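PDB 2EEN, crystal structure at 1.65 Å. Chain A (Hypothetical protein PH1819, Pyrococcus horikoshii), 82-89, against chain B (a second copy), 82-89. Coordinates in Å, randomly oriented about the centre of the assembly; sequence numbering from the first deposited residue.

Chain A, residues 82-89: EVEIQEDV
Chain B (82-89) EVEIQEDV

Two copies of the same segment, EVEIQEDV, lie side by side and nearly antiparallel, their end-to-end directions 160° apart. The register pairs V83(A) with D88(B) and D88(A) with V83(B), each at a CA to CA distance of 6.9 Å, and centres on Q86(A) and Q86(B), whose CA atoms are 8.1 Å apart. That spacing leaves no backbone pairing between the stretches, and no direct hydrogen bond crosses it; side-chain packing and water do the work, with 413 Å² buried in all.

Each chain arrives as a strand, with phi/psi near -130/135 at E82, -130/148 at V83 and -94/134 at E84; I85 follows at about -94/104. Q86 turns it at -85/-18 in A and -86/-19 in B, E87 is extended near -160/165, and D88 takes a left-handed 52/48 in A and 55/42 in B, directly before a helix that V89 begins.

Q86 and E87 of both chains cover the most surface, and all four point their CA-to-CB bonds toward the partner. The glutamines share chi1 m and chi2 t but differ in chi3, 59° in A and -173° in B, so the near-symmetry breaks at the amides. Q86(A) OE1 sits 2.9 Å from Q86(B) NE2, close enough for a hydrogen bond but with a poor angle. Q86(A) NE2 lies 3.2 Å from E87(B) CD, while E87(A) OE1 comes 3.4 Å from Q86(B) OE1, two acceptors with nothing to share. The long, exposed glutamines thus meet by contact at the middle of the register, on the open side of the pair, as neutral polar groups among carboxylates.

E87 holds chi1 p in both chains (50° and 46°), chi2 t and chi3 near 50°, which carries its carboxylate to the partner's E84. E84(A) CB is 4.2 Å from E87(B) OE2, and E87(A) OE2 is 4.3 Å from E84(B) CB. E84, with chi1 and chi2 both t, has its CA-to-CB bond sideways. Like charges come near here: E84(A) OE1 to E87(B) OE2 is 4.5 Å, and E87(A) OE2 to E84(B) OE1 is 4.3 Å.

Water supplies the polar link. Water 2 accepts from E84(A) N at 2.9 Å and donates to E87(B) OE2 at 2.9 Å and D88(B) OD2 at 2.7 Å. Water 3 repeats the motif, accepting from E84(B) N at 2.9 Å and donating to E87(A) OE2 at 2.7 Å and D88(A) OD2 at 2.5 Å. Two acidic side chains thus clamp a water that reads the partner's strand NH. Water 1 adds a bridge without a counterpart among these waters, donating to E82(A) O at 2.8 Å and D88(B) OD2 at 2.9 Å.

Beside this network, D88, chi1 m, sets its methylene on buried V83, also m: V83(A) CG1 to D88(B) CB is 4.4 Å, and D88(A) CB to V83(B) CG1 is 4.3 Å. Aspartate suits both tasks, its CB meeting valine while OD2 takes water. I85, buried and pointing away, contributes nothing across the gap.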

# COMPACT_ATOMS: atom_id res chain seq x y z
N GLU A 82 -2.99 1.39 8.57
CA GLU A 82 -4.08 1.28 7.61
C GLU A 82 -4.14 2.47 6.69
O GLU A 82 -3.99 3.62 7.12
CB GLU A 82 -5.40 1.15 8.36
CG GLU A 82 -6.64 1.13 7.48
CD GLU A 82 -7.86 0.65 8.24
OE1 GLU A 82 -7.88 -0.54 8.63
OE2 GLU A 82 -8.79 1.44 8.45
N VAL A 83 -4.33 2.19 5.41
CA VAL A 83 -4.45 3.23 4.42
C VAL A 83 -5.71 2.94 3.63
O VAL A 83 -6.11 1.78 3.48
CB VAL A 83 -3.25 3.26 3.46
CG1 VAL A 83 -2.00 3.62 4.24
CG2 VAL A 83 -3.09 1.91 2.77
N GLU A 84 -6.35 3.99 3.15
CA GLU A 84 -7.56 3.82 2.38
C GLU A 84 -7.23 3.80 0.90
O GLU A 84 -6.48 4.64 0.41
CB GLU A 84 -8.55 4.95 2.67
CG GLU A 84 -9.96 4.63 2.19
CD GLU A 84 -10.96 5.72 2.50
OE1 GLU A 84 -10.76 6.45 3.49
OE2 GLU A 84 -11.96 5.83 1.76
N ILE A 85 -7.79 2.81 0.21
CA ILE A 85 -7.61 2.67 -1.23
C ILE A 85 -8.78 3.44 -1.83
O ILE A 85 -9.91 2.96 -1.83
CB ILE A 85 -7.66 1.18 -1.65
CG1 ILE A 85 -6.42 0.45 -1.14
CG2 ILE A 85 -7.77 1.08 -3.17
CD1 ILE A 85 -6.50 -1.05 -1.21
N GLN A 86 -8.49 4.64 -2.32
CA GLN A 86 -9.53 5.50 -2.88
C GLN A 86 -9.87 5.22 -4.34
O GLN A 86 -10.93 5.63 -4.83
CB GLN A 86 -9.13 6.96 -2.70
CG GLN A 86 -8.94 7.37 -1.25
CD GLN A 86 -8.54 8.82 -1.09
OE1 GLN A 86 -9.25 9.73 -1.52
NE2 GLN A 86 -7.38 9.05 -0.48
N GLU A 87 -8.97 4.53 -5.03
CA GLU A 87 -9.17 4.20 -6.43
C GLU A 87 -8.25 3.06 -6.83
O GLU A 87 -7.35 2.68 -6.09
CB GLU A 87 -8.88 5.42 -7.31
CG GLU A 87 -7.55 6.09 -7.01
CD GLU A 87 -7.22 7.21 -7.98
OE1 GLU A 87 -8.09 8.07 -8.23
OE2 GLU A 87 -6.08 7.23 -8.49
N ASP A 88 -8.50 2.50 -8.02
CA ASP A 88 -7.70 1.41 -8.55
C ASP A 88 -7.55 0.23 -7.60
O ASP A 88 -6.44 -0.27 -7.40
CB ASP A 88 -6.32 1.91 -8.95
CG ASP A 88 -6.37 3.02 -9.98
OD1 ASP A 88 -7.09 2.86 -10.98
OD2 ASP A 88 -5.68 4.04 -9.78
N VAL A 89 -8.66 -0.21 -7.01
CA VAL A 89 -8.62 -1.33 -6.08
C VAL A 89 -7.95 -2.54 -6.73
O VAL A 89 -7.15 -3.24 -6.11
CB VAL A 89 -10.03 -1.74 -5.63
CG1 VAL A 89 -9.95 -2.85 -4.60
CG2 VAL A 89 -10.77 -0.53 -5.07
N GLU B 82 0.89 0.88 -11.24
CA GLU B 82 1.09 2.14 -10.57
C GLU B 82 -0.17 2.68 -9.92
O GLU B 82 -1.24 2.70 -10.54
CB GLU B 82 1.64 3.17 -11.56
CG GLU B 82 1.96 4.52 -10.95
CD GLU B 82 2.79 5.37 -11.87
OE1 GLU B 82 2.24 5.91 -12.86
OE2 GLU B 82 4.01 5.49 -11.62
N VAL B 83 -0.05 3.10 -8.67
CA VAL B 83 -1.18 3.67 -7.95
C VAL B 83 -0.74 4.97 -7.31
O VAL B 83 0.42 5.12 -6.90
CB VAL B 83 -1.72 2.72 -6.86
CG1 VAL B 83 -2.28 1.47 -7.50
CG2 VAL B 83 -0.62 2.37 -5.86
N GLU B 84 -1.66 5.93 -7.23
CA GLU B 84 -1.33 7.21 -6.62
C GLU B 84 -1.66 7.20 -5.14
O GLU B 84 -2.72 6.72 -4.73
CB GLU B 84 -2.08 8.36 -7.31
CG GLU B 84 -1.71 9.73 -6.73
CD GLU B 84 -2.45 10.89 -7.39
OE1 GLU B 84 -3.42 10.64 -8.12
OE2 GLU B 84 -2.05 12.05 -7.15
N ILE B 85 -0.74 7.72 -4.34
CA ILE B 85 -0.93 7.80 -2.90
C ILE B 85 -1.42 9.23 -2.67
O ILE B 85 -0.65 10.18 -2.77
CB ILE B 85 0.41 7.57 -2.17
CG1 ILE B 85 0.85 6.11 -2.37
CG2 ILE B 85 0.27 7.90 -0.68
CD1 ILE B 85 2.22 5.79 -1.82
N GLN B 86 -2.71 9.37 -2.40
CA GLN B 86 -3.31 10.69 -2.20
C GLN B 86 -3.19 11.18 -0.76
O GLN B 86 -3.32 12.37 -0.49
CB GLN B 86 -4.79 10.64 -2.61
CG GLN B 86 -5.02 10.11 -4.01
CD GLN B 86 -6.49 10.04 -4.38
OE1 GLN B 86 -6.85 9.51 -5.43
NE2 GLN B 86 -7.34 10.59 -3.52
N GLU B 87 -2.94 10.26 0.16
CA GLU B 87 -2.80 10.62 1.56
C GLU B 87 -2.00 9.56 2.31
O GLU B 87 -1.81 8.45 1.83
CB GLU B 87 -4.19 10.77 2.20
CG GLU B 87 -5.15 9.64 1.86
CD GLU B 87 -6.50 9.80 2.54
OE1 GLU B 87 -7.10 10.90 2.43
OE2 GLU B 87 -6.97 8.83 3.17
N ASP B 88 -1.52 9.94 3.49
CA ASP B 88 -0.76 9.04 4.35
C ASP B 88 0.48 8.38 3.74
O ASP B 88 0.71 7.19 3.98
CB ASP B 88 -1.67 7.94 4.89
CG ASP B 88 -2.80 8.47 5.75
OD1 ASP B 88 -2.52 9.29 6.66
OD2 ASP B 88 -3.96 8.06 5.54
N VAL B 89 1.28 9.11 2.97
CA VAL B 89 2.46 8.49 2.40
C VAL B 89 3.37 7.92 3.50
O VAL B 89 4.06 6.92 3.30
CB VAL B 89 3.28 9.48 1.53
CG1 VAL B 89 3.84 10.59 2.39
CG2 VAL B 89 4.39 8.74 0.81
O HOH W 1 -5.28 6.09 7.29
O HOH W 2 -5.14 6.63 3.57
O HOH W 3 -4.35 5.28 -8.01